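Local structure of alpha-fucosidase GH29 (Fusarium graminearum, 4PSR) at residues G36-A41 / S310-V315; A41-E46 / R60-E65; D304-S309 / I356-D361; N77-A82 / V143-K148. The protein hydrolyses alpha-L-fucosyl linkages and is probably responsible for releasing alpha-1,6-linked fucose from the reducing-end N-acetylglucosamine of glycoprotein glycans. All blocks are in the same frame, centred on the assembly; numbering follows the deposited sequence.

Interaction 1. Residues G36-A41 / S310-V315. With FUL (beta-L-fucopyranose), chain M.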
# COMPACT_ATOMS: atom_id res chain seq x y z
N GLY A 36 2.11 -2.21 20.04
CA GLY A 36 3.07 -3.09 20.70
C GLY A 36 3.72 -2.43 21.90
O GLY A 36 3.22 -1.44 22.39
N ALA A 37 4.83 -2.99 22.35
CA ALA A 37 5.53 -2.42 23.49
C ALA A 37 6.04 -1.02 23.18
O ALA A 37 6.22 -0.22 24.08
CB ALA A 37 6.68 -3.31 23.94
N PHE A 38 6.24 -0.71 21.90
CA PHE A 38 6.64 0.64 21.50
C PHE A 38 5.53 1.65 21.74
O PHE A 38 5.79 2.86 21.77
CB PHE A 38 7.08 0.68 20.03
CG PHE A 38 6.09 0.03 19.08
CD1 PHE A 38 4.92 0.69 18.68
CD2 PHE A 38 6.32 -1.25 18.61
CE1 PHE A 38 4.00 0.07 17.85
CE2 PHE A 38 5.40 -1.88 17.76
CZ PHE A 38 4.24 -1.21 17.40
N THR A 39 4.30 1.18 21.96
CA THR A 39 3.18 2.06 22.24
C THR A 39 3.12 2.45 23.74
O THR A 39 2.41 3.39 24.11
CB THR A 39 1.83 1.38 21.84
OG1 THR A 39 1.95 0.81 20.52
CG2 THR A 39 0.68 2.36 21.88
N THR A 40 3.80 1.69 24.59
CA THR A 40 3.63 1.84 26.04
C THR A 40 3.81 3.29 26.53
O THR A 40 2.99 3.79 27.30
CB THR A 40 4.57 0.91 26.82
OG1 THR A 40 4.54 -0.41 26.26
CG2 THR A 40 4.15 0.84 28.28
N ALA A 41 4.85 3.97 26.04
CA ALA A 41 5.10 5.35 26.47
C ALA A 41 4.06 6.35 25.96
O ALA A 41 3.86 7.43 26.52
CB ALA A 41 6.46 5.78 26.03
N SER A 310 2.08 10.26 14.45
CA SER A 310 2.74 8.94 14.29
C SER A 310 1.93 7.69 13.87
O SER A 310 0.72 7.81 13.71
CB SER A 310 3.45 8.74 15.64
OG SER A 310 3.14 7.56 16.33
N TRP A 311 2.57 6.55 13.64
CA TRP A 311 1.88 5.28 13.31
C TRP A 311 1.28 4.62 14.56
O TRP A 311 0.35 3.82 14.47
CB TRP A 311 2.80 4.28 12.56
CG TRP A 311 3.33 4.83 11.28
CD1 TRP A 311 4.40 5.66 11.14
CD2 TRP A 311 2.82 4.60 9.95
NE1 TRP A 311 4.59 5.97 9.83
CE2 TRP A 311 3.63 5.33 9.07
CE3 TRP A 311 1.76 3.85 9.42
CZ2 TRP A 311 3.42 5.34 7.70
CZ3 TRP A 311 1.56 3.84 8.06
CH2 TRP A 311 2.37 4.60 7.21
N SER A 312 1.81 4.96 15.73
CA SER A 312 1.38 4.36 17.00
C SER A 312 0.74 5.44 17.89
O SER A 312 1.05 6.61 17.78
CB SER A 312 2.60 3.73 17.65
OG SER A 312 2.33 3.21 18.94
N TYR A 313 -0.21 5.05 18.73
CA TYR A 313 -0.94 5.98 19.56
C TYR A 313 -0.03 6.79 20.46
O TYR A 313 0.81 6.24 21.14
CB TYR A 313 -1.99 5.24 20.42
CG TYR A 313 -2.77 6.19 21.27
CD1 TYR A 313 -3.89 6.84 20.75
CD2 TYR A 313 -2.40 6.49 22.58
CE1 TYR A 313 -4.60 7.76 21.49
CE2 TYR A 313 -3.12 7.42 23.32
CZ TYR A 313 -4.22 8.03 22.75
OH TYR A 313 -4.96 8.96 23.46
N THR A 314 -0.27 8.10 20.49
CA THR A 314 0.41 8.97 21.44
C THR A 314 -0.63 9.89 22.08
O THR A 314 -1.64 10.24 21.47
CB THR A 314 1.51 9.81 20.73
OG1 THR A 314 0.93 10.63 19.71
CG2 THR A 314 2.57 8.92 20.10
N VAL A 315 -0.37 10.32 23.32
CA VAL A 315 -1.27 11.26 23.95
C VAL A 315 -1.28 12.57 23.16
O VAL A 315 -0.21 13.10 22.86
CB VAL A 315 -0.86 11.52 25.40
CG1 VAL A 315 -1.73 12.61 26.01
CG2 VAL A 315 -0.99 10.24 26.20
C1 FUL M . 8.72 2.99 8.33
C2 FUL M . 8.97 2.68 9.79
O2 FUL M . 10.25 3.15 10.24
C3 FUL M . 7.86 3.35 10.55
O3 FUL M . 8.08 3.17 11.93
C4 FUL M . 6.56 2.73 10.10
O4 FUL M . 6.55 1.36 10.47
C5 FUL M . 6.42 2.89 8.59
C6 FUL M . 5.18 2.23 8.04
O5 FUL M . 7.54 2.37 7.88
O1 FUL M . 9.78 2.45 7.57
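A buried polar contact between two hydroxyls, those of T39 and S312, joins the loop that follows barrel strand 29-33 to the loop that follows strand 300-305, beside the fucose site at the C-terminal end of the barrel. T39 OG1 and S312 OG are 2.9 Å apart and hydrogen-bonded. S312 reaches across because its OG stands anti to its own backbone N (chi1 175°), aimed into the opposing loop. The T39 hydroxyl is gripped from its own side as well: the backbone N of G36 donates to T39 OG1 over 3.1 Å along a nearly straight path (163°), within the turn in which T39 N also bonds to G36 O. Apolar atoms close round this polar pair. The F38 ring presents its edge to S312, with CD1 3.6 Å from OG and the oxygen lying in the ring plane, while the backbone N of G36 sits over one face of the same ring. On the other branch of T39, CG2 packs against Y313 at 4.2 Å from its CB. One residue before S312, W311 turns its indole the other way and lays a face over the methyl end of the bound fucose, CZ2 3.6 Å from C6 of the sugar. The loop carrying this platform is held by further bonds, from W311 N to E46 and from W311 O to N342 and S344. Around the contact, F38 meets the H126 ring and P49 of helix 48-51, A37 rests on I79 of helix 76-80, and W311 packs on D303 and A305 of strand 300-305.

Interaction 2. Residues A41-E46 / R60-E65. With FUL (beta-L-fucopyranose), chain M.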
# COMPACT_ATOMS: atom_id res chain seq x y z
N ALA A 41 4.85 3.97 26.04
CA ALA A 41 5.10 5.35 26.47
C ALA A 41 4.06 6.35 25.96
O ALA A 41 3.86 7.43 26.52
CB ALA A 41 6.46 5.78 26.03
N GLN A 42 3.35 5.98 24.89
CA GLN A 42 2.36 6.85 24.26
C GLN A 42 2.92 8.26 24.05
O GLN A 42 2.25 9.26 24.28
CB GLN A 42 1.03 6.90 25.07
CG GLN A 42 0.40 5.48 25.19
CD GLN A 42 -0.96 5.42 25.83
OE1 GLN A 42 -1.79 4.59 25.45
NE2 GLN A 42 -1.22 6.30 26.78
N TYR A 43 4.15 8.31 23.55
CA TYR A 43 4.87 9.57 23.37
C TYR A 43 5.68 9.58 22.09
O TYR A 43 6.35 8.60 21.79
CB TYR A 43 5.79 9.84 24.56
CG TYR A 43 6.35 11.26 24.57
CD1 TYR A 43 5.57 12.30 25.06
CD2 TYR A 43 7.60 11.54 24.04
CE1 TYR A 43 6.04 13.60 25.06
CE2 TYR A 43 8.08 12.84 24.04
CZ TYR A 43 7.29 13.85 24.53
OH TYR A 43 7.77 15.16 24.53
N ALA A 44 5.56 10.70 21.35
CA ALA A 44 6.32 11.00 20.12
C ALA A 44 5.90 10.13 18.92
O ALA A 44 5.22 10.60 18.03
CB ALA A 44 7.82 10.92 20.38
N SER A 45 6.33 8.87 18.90
CA SER A 45 6.00 7.94 17.83
C SER A 45 6.42 6.54 18.22
O SER A 45 6.95 6.30 19.30
CB SER A 45 6.71 8.31 16.53
OG SER A 45 8.09 8.07 16.65
N GLU A 46 6.14 5.61 17.32
CA GLU A 46 6.62 4.25 17.44
C GLU A 46 8.14 4.12 17.42
O GLU A 46 8.65 3.05 17.72
CB GLU A 46 5.98 3.36 16.36
CG GLU A 46 6.51 3.57 14.93
CD GLU A 46 6.16 4.88 14.26
OE1 GLU A 46 5.21 5.58 14.67
OE2 GLU A 46 6.86 5.21 13.27
N ARG A 60 14.40 11.62 24.86
CA ARG A 60 15.26 11.35 26.02
C ARG A 60 14.89 12.23 27.20
O ARG A 60 14.90 11.76 28.33
CB ARG A 60 16.75 11.55 25.67
CG ARG A 60 17.65 11.62 26.91
CD ARG A 60 19.11 11.85 26.51
NE ARG A 60 19.73 10.61 26.10
CZ ARG A 60 20.36 9.76 26.93
NH1 ARG A 60 20.45 10.02 28.23
NH2 ARG A 60 20.89 8.64 26.45
N LYS A 61 14.59 13.50 26.95
CA LYS A 61 14.22 14.43 28.01
C LYS A 61 12.95 13.94 28.68
O LYS A 61 12.87 13.85 29.92
CB LYS A 61 14.04 15.84 27.43
CG LYS A 61 15.36 16.44 26.94
CD LYS A 61 15.21 17.80 26.28
CE LYS A 61 16.58 18.32 25.84
NZ LYS A 61 16.50 19.64 25.15
N HIS A 62 11.96 13.57 27.87
CA HIS A 62 10.69 13.07 28.40
C HIS A 62 10.93 11.79 29.21
O HIS A 62 10.38 11.63 30.31
CB HIS A 62 9.73 12.77 27.25
CG HIS A 62 8.49 12.04 27.67
ND1 HIS A 62 7.36 12.69 28.13
CD2 HIS A 62 8.20 10.72 27.71
CE1 HIS A 62 6.44 11.79 28.45
NE2 HIS A 62 6.93 10.59 28.18
N HIS A 63 11.74 10.89 28.66
CA HIS A 63 12.00 9.63 29.32
C HIS A 63 12.64 9.85 30.68
O HIS A 63 12.28 9.22 31.69
CB HIS A 63 12.92 8.75 28.47
CG HIS A 63 12.98 7.34 28.94
ND1 HIS A 63 11.97 6.44 28.65
CD2 HIS A 63 13.84 6.71 29.76
CE1 HIS A 63 12.25 5.29 29.25
NE2 HIS A 63 13.38 5.42 29.93
N THR A 64 13.63 10.74 30.68
CA THR A 64 14.41 11.02 31.88
C THR A 64 13.53 11.65 32.96
O THR A 64 13.63 11.29 34.13
CB THR A 64 15.60 11.95 31.52
OG1 THR A 64 16.45 11.29 30.57
CG2 THR A 64 16.42 12.30 32.76
N GLU A 65 12.62 12.54 32.56
CA GLU A 65 11.69 13.14 33.52
C GLU A 65 10.60 12.20 34.05
O GLU A 65 10.14 12.34 35.18
CB GLU A 65 11.05 14.39 32.92
CG GLU A 65 12.07 15.51 32.68
CD GLU A 65 12.82 15.89 33.95
OE1 GLU A 65 12.15 16.38 34.88
OE2 GLU A 65 14.06 15.67 33.99
C1 FUL M . 8.72 2.99 8.33
C2 FUL M . 8.97 2.68 9.79
O2 FUL M . 10.25 3.15 10.24
C3 FUL M . 7.86 3.35 10.55
O3 FUL M . 8.08 3.17 11.93
C4 FUL M . 6.56 2.73 10.10
O4 FUL M . 6.55 1.36 10.47
C5 FUL M . 6.42 2.89 8.59
C6 FUL M . 5.18 2.23 8.04
O5 FUL M . 7.54 2.37 7.88
O1 FUL M . 9.78 2.45 7.57
O HOH W 1 5.28 8.36 28.66
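Y43 and H62 form the compact part of this surface contact, a face-to-face stack with ring centroids 3.7 Å apart and planes only 6° from parallel. Each CG is anti to its backbone N (chi1 -169° and 171°), which turns the rings face to face, and the opposed directions of the side chains set each CB over the other ring. H62 CB lies 4.0 Å from the tyrosine centroid, and Y43 CB 4.2 Å from that of the imidazole, so that CH-pi contacts extend the stack at both ends. The phenol oxygen of Y43 is taken up by D58, at the start of the helix that carries H62. No direct hydrogen bond crosses between the segments, and the looser side is bridged by solvent. One water lies in the imidazole plane at its edge, 2.8 Å from H62 NE2, and donates to A41 O over 2.7 Å, which, with the stack, would help to fix the rotation of the imidazole. Farther along the loop E46 turns from the helix to the sugar, where its OE2 accepts from O3 of the bound fucose at 2.7 Å. The loop 41-46 thus spans from the fucose site to the outer helix 58-66, and Y48 of helix 48-51 touches A41, Y43 and H62 alike.

Interaction 3. Residues D304-S309 / I356-D361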
# COMPACT_ATOMS: atom_id res chain seq x y z
N ASP A 304 -0.91 3.93 4.45
CA ASP A 304 -1.35 5.23 4.94
C ASP A 304 -1.78 5.07 6.39
O ASP A 304 -1.69 3.98 6.93
CB ASP A 304 -2.48 5.79 4.09
CG ASP A 304 -2.36 7.29 3.90
OD1 ASP A 304 -2.16 8.03 4.90
OD2 ASP A 304 -2.46 7.74 2.74
N ALA A 305 -2.26 6.14 7.02
CA ALA A 305 -2.60 6.09 8.44
C ALA A 305 -3.68 7.10 8.75
O ALA A 305 -3.72 8.16 8.12
CB ALA A 305 -1.35 6.35 9.26
N ILE A 306 -4.59 6.78 9.67
CA ILE A 306 -5.58 7.75 10.11
C ILE A 306 -4.85 8.90 10.85
O ILE A 306 -5.33 9.98 10.87
CB ILE A 306 -6.75 7.09 10.95
CG1 ILE A 306 -7.41 5.96 10.16
CG2 ILE A 306 -7.78 8.13 11.34
CD1 ILE A 306 -8.47 5.20 10.96
N SER A 307 -3.91 8.49 11.67
CA SER A 307 -3.22 9.43 12.49
C SER A 307 -2.51 10.46 11.64
O SER A 307 -1.97 10.15 10.58
CB SER A 307 -2.20 8.67 13.31
OG SER A 307 -1.35 9.59 13.91
N ALA A 308 -2.61 11.70 12.09
CA ALA A 308 -1.95 12.83 11.50
C ALA A 308 -0.69 13.11 12.29
O ALA A 308 0.02 14.09 12.03
CB ALA A 308 -2.86 14.02 11.53
N SER A 309 -0.40 12.25 13.26
CA SER A 309 0.79 12.37 14.06
C SER A 309 1.76 11.21 13.58
O SER A 309 2.19 11.25 12.45
CB SER A 309 0.37 12.40 15.55
OG SER A 309 -0.56 13.51 15.81
N ILE A 356 -12.47 4.74 15.09
CA ILE A 356 -13.66 3.93 14.79
C ILE A 356 -14.57 4.66 13.79
O ILE A 356 -15.05 4.08 12.81
CB ILE A 356 -14.41 3.54 16.09
CG1 ILE A 356 -13.52 2.66 16.96
CG2 ILE A 356 -15.72 2.83 15.75
CD1 ILE A 356 -14.10 2.30 18.32
N LYS A 357 -14.81 5.94 14.04
CA LYS A 357 -15.66 6.72 13.13
C LYS A 357 -15.09 6.77 11.70
O LYS A 357 -15.83 6.61 10.73
CB LYS A 357 -15.88 8.12 13.69
CG LYS A 357 -16.46 9.14 12.72
CD LYS A 357 -17.90 8.84 12.29
CE LYS A 357 -18.57 10.10 11.74
NZ LYS A 357 -17.60 11.01 11.04
N VAL A 358 -13.79 6.99 11.56
CA VAL A 358 -13.18 6.96 10.23
C VAL A 358 -13.38 5.59 9.57
O VAL A 358 -13.76 5.53 8.41
CB VAL A 358 -11.69 7.33 10.32
CG1 VAL A 358 -10.99 7.10 9.01
CG2 VAL A 358 -11.56 8.81 10.74
N LEU A 359 -13.12 4.50 10.30
CA LEU A 359 -13.27 3.18 9.71
C LEU A 359 -14.73 2.92 9.32
O LEU A 359 -14.99 2.38 8.27
CB LEU A 359 -12.81 2.09 10.70
CG LEU A 359 -11.30 2.07 10.90
CD1 LEU A 359 -10.95 1.26 12.12
CD2 LEU A 359 -10.62 1.50 9.70
N ASN A 360 -15.68 3.32 10.19
CA ASN A 360 -17.10 3.18 9.87
C ASN A 360 -17.46 3.93 8.58
O ASN A 360 -18.20 3.41 7.71
CB ASN A 360 -17.96 3.75 11.00
CG ASN A 360 -17.95 2.95 12.28
OD1 ASN A 360 -17.52 1.80 12.36
ND2 ASN A 360 -18.45 3.58 13.32
N ASP A 361 -16.93 5.14 8.43
CA ASP A 361 -17.20 5.97 7.26
C ASP A 361 -16.60 5.38 5.97
O ASP A 361 -17.20 5.43 4.91
CB ASP A 361 -16.66 7.40 7.41
CG ASP A 361 -17.43 8.24 8.41
OD1 ASP A 361 -18.56 7.84 8.77
OD2 ASP A 361 -16.89 9.30 8.82
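The apolar part of this buried contact rests on I306, whose side chain meets V358 and L359 of helix 353-369. I306 and V358 slide past one another in opposite directions and mesh through both branches: CD1 of I306 lies 3.7 Å from V358 CG1, and CG2 of I306 lies 3.9 Å from V358 CG2. With chi2 at 175° the isoleucine's longer branch is extended, which carries CD1 far enough to touch L359 as well, 4.2 Å from its CG. The first bond of the L359 side chain is not aimed at I306, but its branched end swings in beside the isoleucine methyl.

Hydrogen bonds are absent between the two segments, and several polar groups bond within their own segment or to other parts of the chain. D304 OD1 uses its anti lone pair to accept from the next backbone N, that of A305, over 2.8 Å, and the same oxygen forms a salt bridge with R289. One neutral N-H and one guanidinium meet at this oxygen, which would be expected to favour the ionised form.

On the helix, one turn apart, K357 NZ and D361 OD2 form a salt bridge of 2.9 Å on the syn lone pair of the carboxylate, and S322 also bonds to D361 OD2.

In the barrel, the contact packs the residue just past strand 300-305 against helix 353-369: I306 also packs on L341 and I343 of strand 337-343, L359 on I343 and on I111 of helix 105-114, and V358 on S322 and M325 of helix 322-334.

Interaction 4. Residues N77-A82 / V143-K148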
# COMPACT_ATOMS: atom_id res chain seq x y z
N ASN A 77 12.57 -2.27 30.14
CA ASN A 77 11.63 -2.12 31.26
C ASN A 77 10.16 -2.00 30.82
O ASN A 77 9.25 -2.31 31.61
CB ASN A 77 11.97 -0.89 32.11
CG ASN A 77 13.15 -1.09 33.04
OD1 ASN A 77 13.83 -2.12 33.03
ND2 ASN A 77 13.43 -0.07 33.84
N PHE A 78 9.88 -1.47 29.62
CA PHE A 78 8.49 -1.42 29.15
C PHE A 78 7.92 -2.83 28.93
O PHE A 78 6.71 -3.05 29.08
CB PHE A 78 8.37 -0.61 27.85
CG PHE A 78 8.58 0.88 28.01
CD1 PHE A 78 7.67 1.67 28.67
CD2 PHE A 78 9.68 1.47 27.44
CE1 PHE A 78 7.88 3.06 28.77
CE2 PHE A 78 9.88 2.84 27.53
CZ PHE A 78 8.99 3.62 28.20
N ILE A 79 8.79 -3.77 28.59
CA ILE A 79 8.41 -5.16 28.33
C ILE A 79 8.36 -5.96 29.64
O ILE A 79 7.38 -6.67 29.90
CB ILE A 79 9.41 -5.80 27.34
CG1 ILE A 79 9.28 -5.10 25.98
CG2 ILE A 79 9.18 -7.33 27.24
CD1 ILE A 79 10.42 -5.33 25.04
N LYS A 80 9.38 -5.81 30.47
CA LYS A 80 9.45 -6.59 31.72
C LYS A 80 8.75 -5.94 32.91
O LYS A 80 8.44 -6.61 33.91
CB LYS A 80 10.91 -6.91 32.05
CG LYS A 80 11.48 -7.95 31.10
CD LYS A 80 12.91 -8.36 31.44
CE LYS A 80 13.30 -9.58 30.62
NZ LYS A 80 14.66 -10.07 31.00
N GLY A 81 8.45 -4.64 32.77
CA GLY A 81 7.75 -3.89 33.79
C GLY A 81 8.67 -3.20 34.80
O GLY A 81 9.70 -3.76 35.24
N ALA A 82 8.32 -1.97 35.16
CA ALA A 82 9.07 -1.22 36.18
C ALA A 82 8.26 -0.03 36.66
O ALA A 82 7.31 0.37 36.02
CB ALA A 82 10.43 -0.74 35.64
N VAL A 143 4.11 -13.61 25.38
CA VAL A 143 3.72 -14.83 26.11
C VAL A 143 4.64 -14.96 27.33
O VAL A 143 4.18 -15.19 28.45
CB VAL A 143 3.82 -16.08 25.22
CG1 VAL A 143 3.56 -17.36 26.03
CG2 VAL A 143 2.84 -16.00 24.06
N ASN A 144 5.94 -14.78 27.14
CA ASN A 144 6.87 -14.81 28.28
C ASN A 144 6.70 -13.64 29.25
O ASN A 144 6.84 -13.79 30.48
CB ASN A 144 8.30 -14.76 27.78
CG ASN A 144 8.76 -16.05 27.19
OD1 ASN A 144 8.25 -17.12 27.56
ND2 ASN A 144 9.73 -16.00 26.29
N TYR A 145 6.47 -12.45 28.70
CA TYR A 145 6.41 -11.22 29.47
C TYR A 145 5.11 -10.48 29.26
O TYR A 145 4.40 -10.73 28.28
CB TYR A 145 7.58 -10.31 29.05
CG TYR A 145 8.93 -10.96 29.24
CD1 TYR A 145 9.32 -11.48 30.46
CD2 TYR A 145 9.78 -11.13 28.16
CE1 TYR A 145 10.56 -12.12 30.61
CE2 TYR A 145 10.99 -11.74 28.29
CZ TYR A 145 11.37 -12.25 29.51
OH TYR A 145 12.61 -12.88 29.60
N GLY A 146 4.76 -9.61 30.19
CA GLY A 146 3.64 -8.72 29.98
C GLY A 146 2.30 -9.43 30.04
O GLY A 146 1.94 -10.00 31.06
N PRO A 147 1.52 -9.37 28.94
CA PRO A 147 0.14 -9.87 29.02
C PRO A 147 0.01 -11.39 29.06
O PRO A 147 -1.11 -11.84 29.35
CB PRO A 147 -0.50 -9.32 27.74
CG PRO A 147 0.69 -9.25 26.74
CD PRO A 147 1.85 -8.83 27.60
N LYS A 148 1.06 -12.15 28.77
CA LYS A 148 1.00 -13.62 28.71
C LYS A 148 -0.02 -14.07 27.66
O LYS A 148 -0.80 -15.02 27.89
CB LYS A 148 0.68 -14.23 30.09
CG LYS A 148 1.47 -13.61 31.23
CD LYS A 148 2.94 -13.92 31.13
CE LYS A 148 3.19 -15.39 31.48
NZ LYS A 148 4.59 -15.85 31.30
O HOH W 2 15.59 -12.06 29.21
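The Y145 ring is sandwiched between K80, over one face, and N144 CB, 3.9 Å above the centre of the opposite face. The lysine runs alongside the tyrosine in the same direction, extended beyond CG, and touches the ring with its methylenes: CG stands 4.3 Å from the centroid and 13° off the normal, a CH-pi contact, while CE comes to 3.5 Å from CZ. At the far end a single water bridges the two polar tips, 2.8 Å from K80 NZ, from which it accepts, and 3.1 Å from Y145 OH. Nearer the backbone, I79 approaches the ring obliquely, its CG2 3.8 Å from Y145 CB. W140 also touches K80. The tyrosine opens a type II' turn from Y145 to K148, with G146 supplying the positive phi of its second position. K148 then folds back, its NZ donating to V143 O at 3.0 Å and also to N144 O. Across from this turn, G81, the first residue past helix 76-80, leaves helical geometry with positive phi. The arrangement is helix-to-loop packing on the outside of a (beta/alpha)8 barrel: a short helix inserted after strand 29-33 lies against a turn in the connection between strand 119-125 and helix 151-161.

How the interactions relate
Interactions 1 and 3 are buried, interaction 2 lies at the surface and interaction 4 is partly exposed. Interactions 1 and 2 share A41 and flank the fucose together; a probable backbone bond between Q42 and V315 also joins them. Interaction 4 borders both, since F78 packs on T40, A41 and H63. Interaction 3 touches interaction 1 through W311, which lies against D304 and A305, and its nearest atoms are about 18 Å from those of interaction 4. The chemistry follows position: hydroxyls in the buried loop contact, aliphatic packing against a barrel helix, and water-bridged aromatic contacts toward the outside.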